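Long-range contacts in glucose-binding protein (Thermus thermophilus HB27, PDB 2B3F), which binds glucose and galactose and probably delivers sugar as part of a binding-protein-dependent transport system: residues E354-Q359 with Q381-Q386; H171-V176 with V202-V207; A96-L101 with A317-D322. One frame throughout, in Å; residues are numbered along the deposited sequence.

In the fold
Interactions 1 and 2 lie in the same helical region, their centres about 17 Å apart, whereas interaction 3 sits apart, about 31 Å from the first and 30 Å from the second, centre to centre. No two of them touch. Along the chain, 96-101 comes first and finds 317-322 only after a long excursion; within that excursion helices 166-190 and 199-212 make interaction 2. Interaction 1 follows later, between helices 354-370 and 373-387, which also pack on the helices of interaction 2. Interaction 3 borders the mixed sheet containing strand 272-280. This is consistent with a periplasmic binding protein, whose chain crosses between two lobes and builds them from non-contiguous pieces.

Interaction 1 of 3, residues E354-Q359 with Q381-Q386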
ATOM      1  N   GLU A 354       9.935  -9.583  -3.144  1.00 16.98           N
ATOM      2  CA  GLU A 354       9.318  -9.549  -4.473  1.00 18.34           C
ATOM      3  C   GLU A 354       9.200 -10.933  -5.131  1.00 18.03           C
ATOM      4  O   GLU A 354       8.267 -11.177  -5.898  1.00 17.48           O
ATOM      5  CB  GLU A 354      10.070  -8.569  -5.384  1.00 19.35           C
ATOM      6  CG  GLU A 354       9.854  -7.099  -4.952  1.00 22.09           C
ATOM      7  CD  GLU A 354      10.281  -6.063  -5.991  1.00 24.22           C
ATOM      8  OE1 GLU A 354      11.362  -6.250  -6.599  1.00 27.33           O
ATOM      9  OE2 GLU A 354       9.522  -5.055  -6.189  1.00 29.31           O
ATOM     10  N   SER A 355      10.136 -11.828  -4.824  1.00 17.47           N
ATOM     11  CA  SER A 355      10.107 -13.208  -5.337  1.00 17.90           C
ATOM     12  C   SER A 355       8.771 -13.877  -5.015  1.00 17.74           C
ATOM     13  O   SER A 355       8.187 -14.567  -5.854  1.00 17.98           O
ATOM     14  CB  SER A 355      11.250 -14.013  -4.725  1.00 18.24           C
ATOM     15  OG  SER A 355      11.171 -14.067  -3.319  1.00 19.06           O
ATOM     16  N   PHE A 356       8.281 -13.645  -3.797  1.00 16.53           N
ATOM     17  CA  PHE A 356       6.988 -14.160  -3.387  1.00 16.42           C
ATOM     18  C   PHE A 356       5.846 -13.258  -3.883  1.00 16.22           C
ATOM     19  O   PHE A 356       4.864 -13.749  -4.446  1.00 16.25           O
ATOM     20  CB  PHE A 356       6.931 -14.277  -1.862  1.00 16.19           C
ATOM     21  CG  PHE A 356       5.661 -14.883  -1.364  1.00 15.96           C
ATOM     22  CD1 PHE A 356       5.551 -16.248  -1.163  1.00 17.24           C
ATOM     23  CD2 PHE A 356       4.549 -14.090  -1.140  1.00 16.53           C
ATOM     24  CE1 PHE A 356       4.372 -16.797  -0.708  1.00 18.11           C
ATOM     25  CE2 PHE A 356       3.358 -14.647  -0.705  1.00 16.27           C
ATOM     26  CZ  PHE A 356       3.272 -16.012  -0.511  1.00 16.45           C
ATOM     27  N   MET A 357       5.953 -11.946  -3.657  1.00 15.73           N
ATOM     28  CA  MET A 357       4.905 -10.998  -4.090  1.00 16.61           C
ATOM     29  C   MET A 357       4.509 -11.172  -5.549  1.00 17.08           C
ATOM     30  O   MET A 357       3.326 -11.144  -5.898  1.00 16.96           O
ATOM     31  CB  MET A 357       5.340  -9.542  -3.914  1.00 16.58           C
ATOM     32  CG  MET A 357       5.605  -9.121  -2.488  1.00 16.16           C
ATOM     33  SD  MET A 357       6.431  -7.499  -2.409  1.00 16.99           S
ATOM     34  CE  MET A 357       5.170  -6.468  -3.153  1.00 17.73           C
ATOM     35  N   SER A 358       5.510 -11.320  -6.411  1.00 17.68           N
ATOM     36  CA  SER A 358       5.268 -11.388  -7.854  1.00 19.23           C
ATOM     37  C   SER A 358       4.522 -12.669  -8.238  1.00 20.02           C
ATOM     38  O   SER A 358       3.806 -12.689  -9.223  1.00 22.32           O
ATOM     39  CB  SER A 358       6.583 -11.292  -8.623  1.00 19.86           C
ATOM     40  OG  SER A 358       7.418 -12.407  -8.320  1.00 23.68           O
ATOM     41  N   GLN A 359       4.665 -13.720  -7.449  1.00 19.92           N
ATOM     42  CA  GLN A 359       4.021 -14.997  -7.756  1.00 20.26           C
ATOM     43  C   GLN A 359       2.655 -15.107  -7.086  1.00 20.00           C
ATOM     44  O   GLN A 359       1.827 -15.928  -7.467  1.00 19.46           O
ATOM     45  CB  GLN A 359       4.937 -16.130  -7.353  1.00 20.30           C
ATOM     46  CG  GLN A 359       6.180 -16.178  -8.224  1.00 22.47           C
ATOM     47  CD  GLN A 359       6.932 -17.446  -8.052  1.00 23.95           C
ATOM     48  OE1 GLN A 359       6.571 -18.470  -8.640  1.00 30.87           O
ATOM     49  NE2 GLN A 359       7.960 -17.418  -7.226  1.00 28.04           N
ATOM     50  N   GLN A 381       1.946 -22.076  -0.456  1.00 16.91           N
ATOM     51  CA  GLN A 381       3.018 -22.811   0.237  1.00 17.34           C
ATOM     52  C   GLN A 381       4.144 -23.253  -0.720  1.00 17.63           C
ATOM     53  O   GLN A 381       5.318 -23.180  -0.385  1.00 17.26           O
ATOM     54  CB  GLN A 381       2.479 -24.025   0.998  1.00 18.08           C
ATOM     55  CG  GLN A 381       3.508 -24.649   1.961  1.00 18.05           C
ATOM     56  CD  GLN A 381       3.958 -23.660   3.025  1.00 19.52           C
ATOM     57  OE1 GLN A 381       3.124 -23.054   3.700  1.00 21.64           O
ATOM     58  NE2 GLN A 381       5.265 -23.478   3.163  1.00 19.06           N
ATOM     59  N   ALA A 382       3.780 -23.688  -1.918  1.00 17.41           N
ATOM     60  CA  ALA A 382       4.786 -24.116  -2.883  1.00 18.03           C
ATOM     61  C   ALA A 382       5.711 -22.930  -3.243  1.00 18.24           C
ATOM     62  O   ALA A 382       6.939 -23.068  -3.312  1.00 17.62           O
ATOM     63  CB  ALA A 382       4.108 -24.694  -4.123  1.00 18.36           C
ATOM     64  N   ILE A 383       5.129 -21.764  -3.478  1.00 18.57           N
ATOM     65  CA  ILE A 383       5.936 -20.577  -3.772  1.00 18.56           C
ATOM     66  C   ILE A 383       6.834 -20.243  -2.581  1.00 18.39           C
ATOM     67  O   ILE A 383       8.018 -19.963  -2.754  1.00 18.08           O
ATOM     68  CB  ILE A 383       5.054 -19.374  -4.103  1.00 18.88           C
ATOM     69  CG1 ILE A 383       4.161 -19.676  -5.307  1.00 20.19           C
ATOM     70  CG2 ILE A 383       5.908 -18.108  -4.336  1.00 20.16           C
ATOM     71  CD1 ILE A 383       4.871 -20.129  -6.502  1.00 23.07           C
ATOM     72  N   ALA A 384       6.268 -20.278  -1.372  1.00 17.85           N
ATOM     73  CA  ALA A 384       7.042 -19.980  -0.165  1.00 18.33           C
ATOM     74  C   ALA A 384       8.250 -20.914  -0.077  1.00 19.19           C
ATOM     75  O   ALA A 384       9.384 -20.485   0.180  1.00 18.76           O
ATOM     76  CB  ALA A 384       6.154 -20.107   1.075  1.00 18.19           C
ATOM     77  N   ASP A 385       8.017 -22.192  -0.355  1.00 19.18           N
ATOM     78  CA  ASP A 385       9.094 -23.182  -0.319  1.00 19.82           C
ATOM     79  C   ASP A 385      10.140 -22.928  -1.413  1.00 19.89           C
ATOM     80  O   ASP A 385      11.341 -23.062  -1.167  1.00 20.35           O
ATOM     81  CB  ASP A 385       8.525 -24.587  -0.481  1.00 19.76           C
ATOM     82  CG  ASP A 385       7.676 -25.024   0.698  1.00 22.04           C
ATOM     83  OD1 ASP A 385       7.820 -24.473   1.809  1.00 23.92           O
ATOM     84  OD2 ASP A 385       6.856 -25.944   0.495  1.00 25.32           O
ATOM     85  N   GLN A 386       9.691 -22.552  -2.598  1.00 20.32           N
ATOM     86  CA  GLN A 386      10.587 -22.322  -3.737  1.00 20.66           C
ATOM     87  C   GLN A 386      11.474 -21.103  -3.536  1.00 21.67           C
ATOM     88  O   GLN A 386      12.638 -21.105  -3.953  1.00 22.84           O
ATOM     89  CB  GLN A 386       9.782 -22.179  -5.032  1.00 21.27           C
ATOM     90  CG  GLN A 386       9.166 -23.502  -5.487  1.00 21.00           C
ATOM     91  CD  GLN A 386       8.074 -23.352  -6.519  1.00 21.49           C
ATOM     92  OE1 GLN A 386       7.664 -22.242  -6.848  1.00 24.46           O
ATOM     93  NE2 GLN A 386       7.595 -24.475  -7.042  1.00 22.88           N
TER
HETATM   94  O   HOH W   1       8.873 -20.002  -7.606  1.00 41.81           O
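An antiparallel helical hairpin is formed here: helices 354-370 and 373-387 follow one another through a very short connection, and this contact joins the beginning of the first to the end of the second. The segment axes come within 9.6 Å at an angle of 154° between their directions. I383 carries the packed part. Its CB points at the partner helix, and CG2 is wedged between the F356 ring, 3.7 Å from CD1 of F356, and the side chain of Q359. CD1 of I383 meets Q359 alone, 3.2 Å from OE1 of Q359, so a beta-branched residue can touch two neighbours a turn apart. F356 has CG anti to the backbone N (chi1 -176°), which sends the ring across to the second helix, where its edge meets the backbone: A384 N lies near the ring plane, 4.0 Å from CE1 of F356. The small methyl of A384 suits this spot because it lets the ring edge come close to the backbone, with A384 CB 4.2 Å from F356 CE1. The same buried ring also makes an edge-to-face pair with W190 and touches L346.

The opposite character appears at Q359 and Q386, towards solvent. CB and the flat amide of Q359 both lie against I383, yet the amide serves polar partners as well. Its NE2 donates back within the helix to S355 O at 3.2 Å, in the amide plane of Q359 but 33° above the carbonyl plane, which fixes the rotation of the amide. A single water bridges the two glutamines. That water accepts from Q359 NE2 at 2.8 Å and donates to Q386 OE1 at 2.7 Å.

Interaction 2 of 3, residues H171-V176 with V202-V207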
ATOM      1  N   HIS A 171      -5.161  -7.386  -2.528  1.00 12.44           N
ATOM      2  CA  HIS A 171      -5.344  -6.361  -1.512  1.00 12.36           C
ATOM      3  C   HIS A 171      -6.495  -6.701  -0.582  1.00 13.02           C
ATOM      4  O   HIS A 171      -6.363  -6.642   0.626  1.00 13.75           O
ATOM      5  CB  HIS A 171      -5.567  -4.988  -2.140  1.00 12.45           C
ATOM      6  CG  HIS A 171      -5.485  -3.882  -1.143  1.00 12.57           C
ATOM      7  ND1 HIS A 171      -4.375  -3.072  -1.020  1.00 11.93           N
ATOM      8  CD2 HIS A 171      -6.357  -3.493  -0.181  1.00 13.63           C
ATOM      9  CE1 HIS A 171      -4.578  -2.217  -0.030  1.00 12.35           C
ATOM     10  NE2 HIS A 171      -5.776  -2.444   0.488  1.00 13.00           N
ATOM     11  N   LEU A 172      -7.632  -7.059  -1.169  1.00 13.11           N
ATOM     12  CA  LEU A 172      -8.763  -7.536  -0.387  1.00 13.93           C
ATOM     13  C   LEU A 172      -8.384  -8.762   0.458  1.00 13.87           C
ATOM     14  O   LEU A 172      -8.710  -8.832   1.648  1.00 14.58           O
ATOM     15  CB  LEU A 172      -9.887  -7.914  -1.330  1.00 14.63           C
ATOM     16  CG  LEU A 172     -11.097  -8.566  -0.711  1.00 14.17           C
ATOM     17  CD1 LEU A 172     -11.774  -7.655   0.317  1.00 16.44           C
ATOM     18  CD2 LEU A 172     -12.042  -8.916  -1.888  1.00 15.01           C
ATOM     19  N   TRP A 173      -7.677  -9.708  -0.152  1.00 13.64           N
ATOM     20  CA  TRP A 173      -7.265 -10.933   0.524  1.00 14.00           C
ATOM     21  C   TRP A 173      -6.443 -10.643   1.794  1.00 13.93           C
ATOM     22  O   TRP A 173      -6.667 -11.264   2.809  1.00 14.83           O
ATOM     23  CB  TRP A 173      -6.453 -11.845  -0.395  1.00 14.71           C
ATOM     24  CG  TRP A 173      -6.069 -13.159   0.241  1.00 14.50           C
ATOM     25  CD1 TRP A 173      -6.795 -14.329   0.232  1.00 15.76           C
ATOM     26  CD2 TRP A 173      -4.868 -13.453   0.988  1.00 13.54           C
ATOM     27  NE1 TRP A 173      -6.129 -15.311   0.919  1.00 15.94           N
ATOM     28  CE2 TRP A 173      -4.943 -14.815   1.390  1.00 14.22           C
ATOM     29  CE3 TRP A 173      -3.745 -12.704   1.352  1.00 15.10           C
ATOM     30  CZ2 TRP A 173      -3.929 -15.436   2.131  1.00 15.15           C
ATOM     31  CZ3 TRP A 173      -2.743 -13.315   2.087  1.00 15.20           C
ATOM     32  CH2 TRP A 173      -2.846 -14.675   2.477  1.00 15.01           C
ATOM     33  N   GLU A 174      -5.529  -9.673   1.754  1.00 14.07           N
ATOM     34  CA  GLU A 174      -4.682  -9.461   2.955  1.00 14.55           C
ATOM     35  C   GLU A 174      -5.510  -8.935   4.130  1.00 14.90           C
ATOM     36  O   GLU A 174      -5.224  -9.252   5.283  1.00 16.08           O
ATOM     37  CB  GLU A 174      -3.420  -8.645   2.685  1.00 14.07           C
ATOM     38  CG  GLU A 174      -3.572  -7.196   2.298  1.00 14.49           C
ATOM     39  CD  GLU A 174      -2.211  -6.538   2.028  1.00 13.44           C
ATOM     40  OE1 GLU A 174      -1.209  -7.278   1.822  1.00 13.22           O
ATOM     41  OE2 GLU A 174      -2.160  -5.293   1.998  1.00 13.58           O
ATOM     42  N   SER A 175      -6.554  -8.165   3.848  1.00 14.52           N
ATOM     43  CA  SER A 175      -7.505  -7.764   4.911  1.00 15.62           C
ATOM     44  C   SER A 175      -8.262  -8.973   5.467  1.00 16.18           C
ATOM     45  O   SER A 175      -8.386  -9.148   6.681  1.00 17.21           O
ATOM     46  CB  SER A 175      -8.497  -6.723   4.435  1.00 15.85           C
ATOM     47  OG  SER A 175      -7.997  -5.407   4.590  1.00 15.33           O
ATOM     48  N   VAL A 176      -8.783  -9.806   4.570  1.00 16.08           N
ATOM     49  CA  VAL A 176      -9.479 -11.020   4.991  1.00 16.53           C
ATOM     50  C   VAL A 176      -8.567 -11.917   5.827  1.00 17.16           C
ATOM     51  O   VAL A 176      -8.967 -12.374   6.905  1.00 17.67           O
ATOM     52  CB  VAL A 176     -10.070 -11.796   3.774  1.00 16.60           C
ATOM     53  CG1 VAL A 176     -10.611 -13.162   4.196  1.00 18.52           C
ATOM     54  CG2 VAL A 176     -11.147 -10.974   3.082  1.00 17.24           C
ATOM     55  N   VAL A 202      -5.737 -21.818   5.578  1.00 21.54           N
ATOM     56  CA  VAL A 202      -6.689 -22.245   4.548  1.00 22.10           C
ATOM     57  C   VAL A 202      -8.031 -21.528   4.718  1.00 21.88           C
ATOM     58  O   VAL A 202      -8.674 -21.157   3.736  1.00 21.70           O
ATOM     59  CB  VAL A 202      -6.899 -23.791   4.568  1.00 21.96           C
ATOM     60  CG1 VAL A 202      -8.001 -24.209   3.582  1.00 22.50           C
ATOM     61  CG2 VAL A 202      -5.614 -24.517   4.270  1.00 21.73           C
ATOM     62  N   ARG A 203      -8.456 -21.317   5.964  1.00 22.45           N
ATOM     63  CA  ARG A 203      -9.701 -20.606   6.238  1.00 22.88           C
ATOM     64  C   ARG A 203      -9.765 -19.168   5.657  1.00 22.24           C
ATOM     65  O   ARG A 203     -10.844 -18.667   5.315  1.00 21.56           O
ATOM     66  CB  ARG A 203      -9.959 -20.566   7.754  1.00 23.31           C
ATOM     67  CG  ARG A 203     -11.344 -20.068   8.081  1.00 25.31           C
ATOM     68  CD  ARG A 203     -11.712 -20.121   9.560  1.00 28.89           C
ATOM     69  NE  ARG A 203     -12.731 -19.092   9.779  1.00 34.28           N
ATOM     70  CZ  ARG A 203     -12.605 -18.018  10.564  1.00 35.57           C
ATOM     71  NH1 ARG A 203     -11.519 -17.809  11.314  1.00 37.07           N
ATOM     72  NH2 ARG A 203     -13.610 -17.147  10.616  1.00 38.12           N
ATOM     73  N   ALA A 204      -8.612 -18.500   5.552  1.00 21.04           N
ATOM     74  CA  ALA A 204      -8.570 -17.178   4.957  1.00 20.89           C
ATOM     75  C   ALA A 204      -9.172 -17.224   3.558  1.00 20.20           C
ATOM     76  O   ALA A 204      -9.916 -16.338   3.164  1.00 19.60           O
ATOM     77  CB  ALA A 204      -7.129 -16.664   4.921  1.00 21.06           C
ATOM     78  N   TRP A 205      -8.846 -18.271   2.811  1.00 20.12           N
ATOM     79  CA  TRP A 205      -9.348 -18.412   1.451  1.00 20.67           C
ATOM     80  C   TRP A 205     -10.840 -18.758   1.406  1.00 21.02           C
ATOM     81  O   TRP A 205     -11.540 -18.321   0.493  1.00 20.36           O
ATOM     82  CB  TRP A 205      -8.540 -19.457   0.686  1.00 19.91           C
ATOM     83  CG  TRP A 205      -7.095 -19.092   0.478  1.00 19.53           C
ATOM     84  CD1 TRP A 205      -6.019 -19.524   1.201  1.00 19.81           C
ATOM     85  CD2 TRP A 205      -6.566 -18.265  -0.562  1.00 18.43           C
ATOM     86  NE1 TRP A 205      -4.861 -18.996   0.696  1.00 19.77           N
ATOM     87  CE2 TRP A 205      -5.160 -18.220  -0.389  1.00 19.06           C
ATOM     88  CE3 TRP A 205      -7.137 -17.555  -1.610  1.00 19.75           C
ATOM     89  CZ2 TRP A 205      -4.329 -17.486  -1.225  1.00 19.32           C
ATOM     90  CZ3 TRP A 205      -6.313 -16.815  -2.440  1.00 20.02           C
ATOM     91  CH2 TRP A 205      -4.917 -16.788  -2.243  1.00 18.76           C
ATOM     92  N   GLU A 206     -11.321 -19.527   2.385  1.00 22.21           N
ATOM     93  CA  GLU A 206     -12.761 -19.825   2.506  1.00 22.13           C
ATOM     94  C   GLU A 206     -13.567 -18.556   2.703  1.00 21.80           C
ATOM     95  O   GLU A 206     -14.562 -18.322   1.997  1.00 22.34           O
ATOM     96  CB  GLU A 206     -13.033 -20.762   3.694  1.00 23.41           C
ATOM     97  CG  GLU A 206     -14.435 -21.415   3.762  1.00 25.60           C
ATOM     98  CD  GLU A 206     -15.631 -20.521   4.233  1.00 32.77           C
ATOM     99  OE1 GLU A 206     -15.494 -19.676   5.171  1.00 35.17           O
ATOM    100  OE2 GLU A 206     -16.749 -20.718   3.662  1.00 35.22           O
ATOM    101  N   VAL A 207     -13.151 -17.738   3.669  1.00 20.97           N
ATOM    102  CA  VAL A 207     -13.856 -16.500   3.923  1.00 20.65           C
ATOM    103  C   VAL A 207     -13.721 -15.600   2.688  1.00 19.99           C
ATOM    104  O   VAL A 207     -14.683 -15.015   2.235  1.00 20.23           O
ATOM    105  CB  VAL A 207     -13.356 -15.789   5.193  1.00 20.38           C
ATOM    106  CG1 VAL A 207     -14.071 -14.442   5.369  1.00 20.64           C
ATOM    107  CG2 VAL A 207     -13.545 -16.698   6.425  1.00 21.18           C
TER
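E174 OE2 is the best-held polar atom in these two helices: two hydrogen bonds grip it, from the OG atoms of S121 and S345, while OE1 pairs with V347 N. Nearby, H171 ND1 is hydrogen-bonded to NE2 of H348, a residue lining the galactose pocket. W173 and V176 turn towards helix 202-207, whose axis passes that of 171-176 at 9.5 Å and 119°. This obliquely crossing pair belongs to the helical part of a periplasmic-binding-protein fold, away from the sugar site except through H171 and H348.

Two tryptophans dominate the contact. W173, with CG anti to the backbone N (chi1 -177°), lays its pyrrole portion over one face of W205. NE1 of W173 stands over the centre of the W205 indole, 3.3 Å from CE2 of W205. The rings are neither parallel nor perpendicular: their planes are turned by 39°, with the five-membered ring of W173 and the six-membered ring of W205 4.0 Å apart between centroids. A204, whose side chain is only a methyl, fits close by: its CB lies beside the W173 indole, 4.3 Å from NE1 of W173. V176 uses one branch for two jobs: its CG1 rests 3.4 Å from A204 O and 3.9 Å from CG1 of V207.

F208, further along the same helix 199-212, adds an edge-to-face contact to W173, and two other helices join the cluster: 354-370, whose F360 meets W173, and 373-387, whose P373 and A376 pack on W205.

Interaction 3 of 3, residues A96-L101 with A317-D322; sequences AFPKGL and ARLDSD
A96 O is the centre of the first shell. L319 N donates to it at 2.9 Å, with an N-H...O angle of 174° and an approach nearly along the C=O axis (170°). A water donates to the same oxygen at 2.9 Å and accepts from D320 N, so one carbonyl binds the turn directly and through solvent. The small methyl of A96 can lie flat on one face of the R318 guanidinium, 3.7 Å from NH1 of R318.

Next in the chain, F97 turns its ring so that CE1 touches R318 CG at 3.6 Å, while A317 O lies at the ring edge. A317 CB fits between that ring and L101, 3.7 Å from L101 CD2, again a place for a small residue. P98, the N-cap of helix 99-105, brings its CD against A317 O and 4.1 Å from L319 CG.

Further out, R318 is bent at chi3 and grips D320 side-on: NE binds OD1 of D320 at 2.8 Å and NH2 binds OD2, both from above the carboxylate plane. This salt bridge braces the type I turn R318-S321, closed otherwise by a weak backbone bond. NH1 of R318 reaches G300 O. An alanine in place of R318 would probably loosen the turn, since the two bonds to D320, the one to G300 O and the packing on A96 CB and the F97 ring all go.

L101 goes on to M275 and S277 of strand 272-280, tying a helix start and a turn far apart in sequence to one sheet, as in a lobe of a periplasmic binding protein built from non-contiguous chain; the galactose-binding D278 is on this strand.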
ATOM      1  N   ALA A  96      13.769  11.085  14.163  1.00 20.97           N
ATOM      2  CA  ALA A  96      12.610  11.635  13.463  1.00 20.54           C
ATOM      3  C   ALA A  96      11.561  10.592  13.045  1.00 19.75           C
ATOM      4  O   ALA A  96      10.421  10.948  12.864  1.00 19.33           O
ATOM      5  CB  ALA A  96      13.073  12.398  12.235  1.00 20.58           C
ATOM      6  N   PHE A  97      11.967   9.336  12.865  1.00 19.69           N
ATOM      7  CA  PHE A  97      11.046   8.257  12.464  1.00 20.03           C
ATOM      8  C   PHE A  97      10.893   7.232  13.581  1.00 20.80           C
ATOM      9  O   PHE A  97      11.844   7.032  14.372  1.00 20.80           O
ATOM     10  CB  PHE A  97      11.580   7.532  11.225  1.00 20.10           C
ATOM     11  CG  PHE A  97      11.715   8.413  10.023  1.00 19.13           C
ATOM     12  CD1 PHE A  97      10.595   8.996   9.467  1.00 20.53           C
ATOM     13  CD2 PHE A  97      12.955   8.664   9.461  1.00 20.19           C
ATOM     14  CE1 PHE A  97      10.707   9.831   8.361  1.00 20.69           C
ATOM     15  CE2 PHE A  97      13.083   9.494   8.357  1.00 21.23           C
ATOM     16  CZ  PHE A  97      11.933  10.080   7.805  1.00 19.92           C
ATOM     17  N   PRO A  98       9.737   6.537  13.626  1.00 20.94           N
ATOM     18  CA  PRO A  98       9.534   5.480  14.633  1.00 21.60           C
ATOM     19  C   PRO A  98      10.482   4.317  14.418  1.00 22.00           C
ATOM     20  O   PRO A  98      10.853   4.011  13.281  1.00 20.59           O
ATOM     21  CB  PRO A  98       8.074   5.045  14.443  1.00 22.12           C
ATOM     22  CG  PRO A  98       7.642   5.574  13.152  1.00 21.90           C
ATOM     23  CD  PRO A  98       8.577   6.671  12.721  1.00 21.59           C
ATOM     24  N   LYS A  99      10.893   3.687  15.517  1.00 22.93           N
ATOM     25  CA  LYS A  99      11.931   2.663  15.470  1.00 23.59           C
ATOM     26  C   LYS A  99      11.555   1.504  14.547  1.00 22.51           C
ATOM     27  O   LYS A  99      12.411   0.965  13.838  1.00 22.96           O
ATOM     28  CB  LYS A  99      12.188   2.110  16.871  1.00 24.46           C
ATOM     29  CG  LYS A  99      13.339   1.114  16.930  1.00 25.60           C
ATOM     30  CD  LYS A  99      13.292   0.248  18.191  1.00 28.14           C
ATOM     31  CE  LYS A  99      14.443  -0.756  18.189  1.00 30.37           C
ATOM     32  NZ  LYS A  99      14.348  -1.746  17.049  1.00 33.89           N
ATOM     33  N   GLY A 100      10.281   1.123  14.582  1.00 22.68           N
ATOM     34  CA  GLY A 100       9.760   0.030  13.752  1.00 21.90           C
ATOM     35  C   GLY A 100       9.932   0.292  12.271  1.00 21.56           C
ATOM     36  O   GLY A 100      10.218  -0.623  11.498  1.00 21.71           O
ATOM     37  N   LEU A 101       9.757   1.550  11.880  1.00 20.55           N
ATOM     38  CA  LEU A 101       9.993   1.971  10.493  1.00 20.10           C
ATOM     39  C   LEU A 101      11.481   1.939  10.139  1.00 19.42           C
ATOM     40  O   LEU A 101      11.859   1.452   9.076  1.00 18.98           O
ATOM     41  CB  LEU A 101       9.394   3.354  10.247  1.00 20.15           C
ATOM     42  CG  LEU A 101       9.402   3.862   8.815  1.00 19.71           C
ATOM     43  CD1 LEU A 101       8.664   2.914   7.857  1.00 20.19           C
ATOM     44  CD2 LEU A 101       8.767   5.251   8.774  1.00 19.00           C
ATOM     45  N   ALA A 317       5.441   9.931   7.623  1.00 15.29           N
ATOM     46  CA  ALA A 317       6.283   8.987   8.383  1.00 15.88           C
ATOM     47  C   ALA A 317       6.960   9.697   9.578  1.00 16.45           C
ATOM     48  O   ALA A 317       7.201   9.078  10.610  1.00 16.83           O
ATOM     49  CB  ALA A 317       7.329   8.369   7.500  1.00 15.94           C
ATOM     50  N   ARG A 318       7.263  10.979   9.422  1.00 16.75           N
ATOM     51  CA  ARG A 318       7.934  11.746  10.494  1.00 17.32           C
ATOM     52  C   ARG A 318       7.055  11.866  11.713  1.00 17.67           C
ATOM     53  O   ARG A 318       5.885  12.250  11.607  1.00 18.09           O
ATOM     54  CB  ARG A 318       8.305  13.143  10.021  1.00 17.78           C
ATOM     55  CG  ARG A 318       9.513  13.175   9.126  1.00 18.72           C
ATOM     56  CD  ARG A 318       9.888  14.596   8.842  1.00 19.93           C
ATOM     57  NE  ARG A 318      10.402  15.239  10.058  1.00 20.28           N
ATOM     58  CZ  ARG A 318      11.683  15.361  10.365  1.00 20.75           C
ATOM     59  NH1 ARG A 318      12.644  14.956   9.554  1.00 19.25           N
ATOM     60  NH2 ARG A 318      11.999  15.958  11.504  1.00 22.12           N
ATOM     61  N   LEU A 319       7.643  11.611  12.892  1.00 17.57           N
ATOM     62  CA  LEU A 319       6.924  11.742  14.157  1.00 17.91           C
ATOM     63  C   LEU A 319       6.448  13.181  14.457  1.00 17.03           C
ATOM     64  O   LEU A 319       5.468  13.359  15.175  1.00 17.17           O
ATOM     65  CB  LEU A 319       7.798  11.237  15.321  1.00 17.90           C
ATOM     66  CG  LEU A 319       8.152   9.751  15.368  1.00 19.08           C
ATOM     67  CD1 LEU A 319       9.343   9.472  16.289  1.00 19.14           C
ATOM     68  CD2 LEU A 319       6.960   8.955  15.806  1.00 19.58           C
ATOM     69  N   ASP A 320       7.133  14.192  13.910  1.00 17.88           N
ATOM     70  CA  ASP A 320       6.834  15.594  14.223  1.00 18.65           C
ATOM     71  C   ASP A 320       5.795  16.231  13.295  1.00 19.45           C
ATOM     72  O   ASP A 320       5.559  17.447  13.331  1.00 18.97           O
ATOM     73  CB  ASP A 320       8.117  16.454  14.308  1.00 18.84           C
ATOM     74  CG  ASP A 320       8.864  16.590  12.995  1.00 21.93           C
ATOM     75  OD1 ASP A 320       8.431  16.012  11.952  1.00 23.06           O
ATOM     76  OD2 ASP A 320       9.917  17.300  12.997  1.00 22.67           O
ATOM     77  N   SER A 321       5.150  15.397  12.470  1.00 19.18           N
ATOM     78  CA  SER A 321       4.115  15.862  11.572  1.00 19.59           C
ATOM     79  C   SER A 321       3.029  16.700  12.268  1.00 19.81           C
ATOM     80  O   SER A 321       2.567  16.364  13.356  1.00 19.97           O
ATOM     81  CB  SER A 321       3.472  14.654  10.861  1.00 19.30           C
ATOM     82  OG  SER A 321       2.489  15.085   9.916  1.00 17.77           O
ATOM     83  N   ASP A 322       2.610  17.775  11.604  1.00 20.91           N
ATOM     84  CA  ASP A 322       1.581  18.687  12.113  1.00 21.43           C
ATOM     85  C   ASP A 322       0.177  18.221  11.705  1.00 22.08           C
ATOM     86  O   ASP A 322      -0.194  18.356  10.542  1.00 21.65           O
ATOM     87  CB  ASP A 322       1.839  20.088  11.546  1.00 21.82           C
ATOM     88  CG  ASP A 322       0.834  21.133  12.023  1.00 22.68           C
ATOM     89  OD1 ASP A 322      -0.128  20.816  12.767  1.00 24.56           O
ATOM     90  OD2 ASP A 322       1.008  22.300  11.607  1.00 27.12           O
TER
HETATM   91  O   HOH W   2       9.995  13.782  13.234  1.00 27.88           O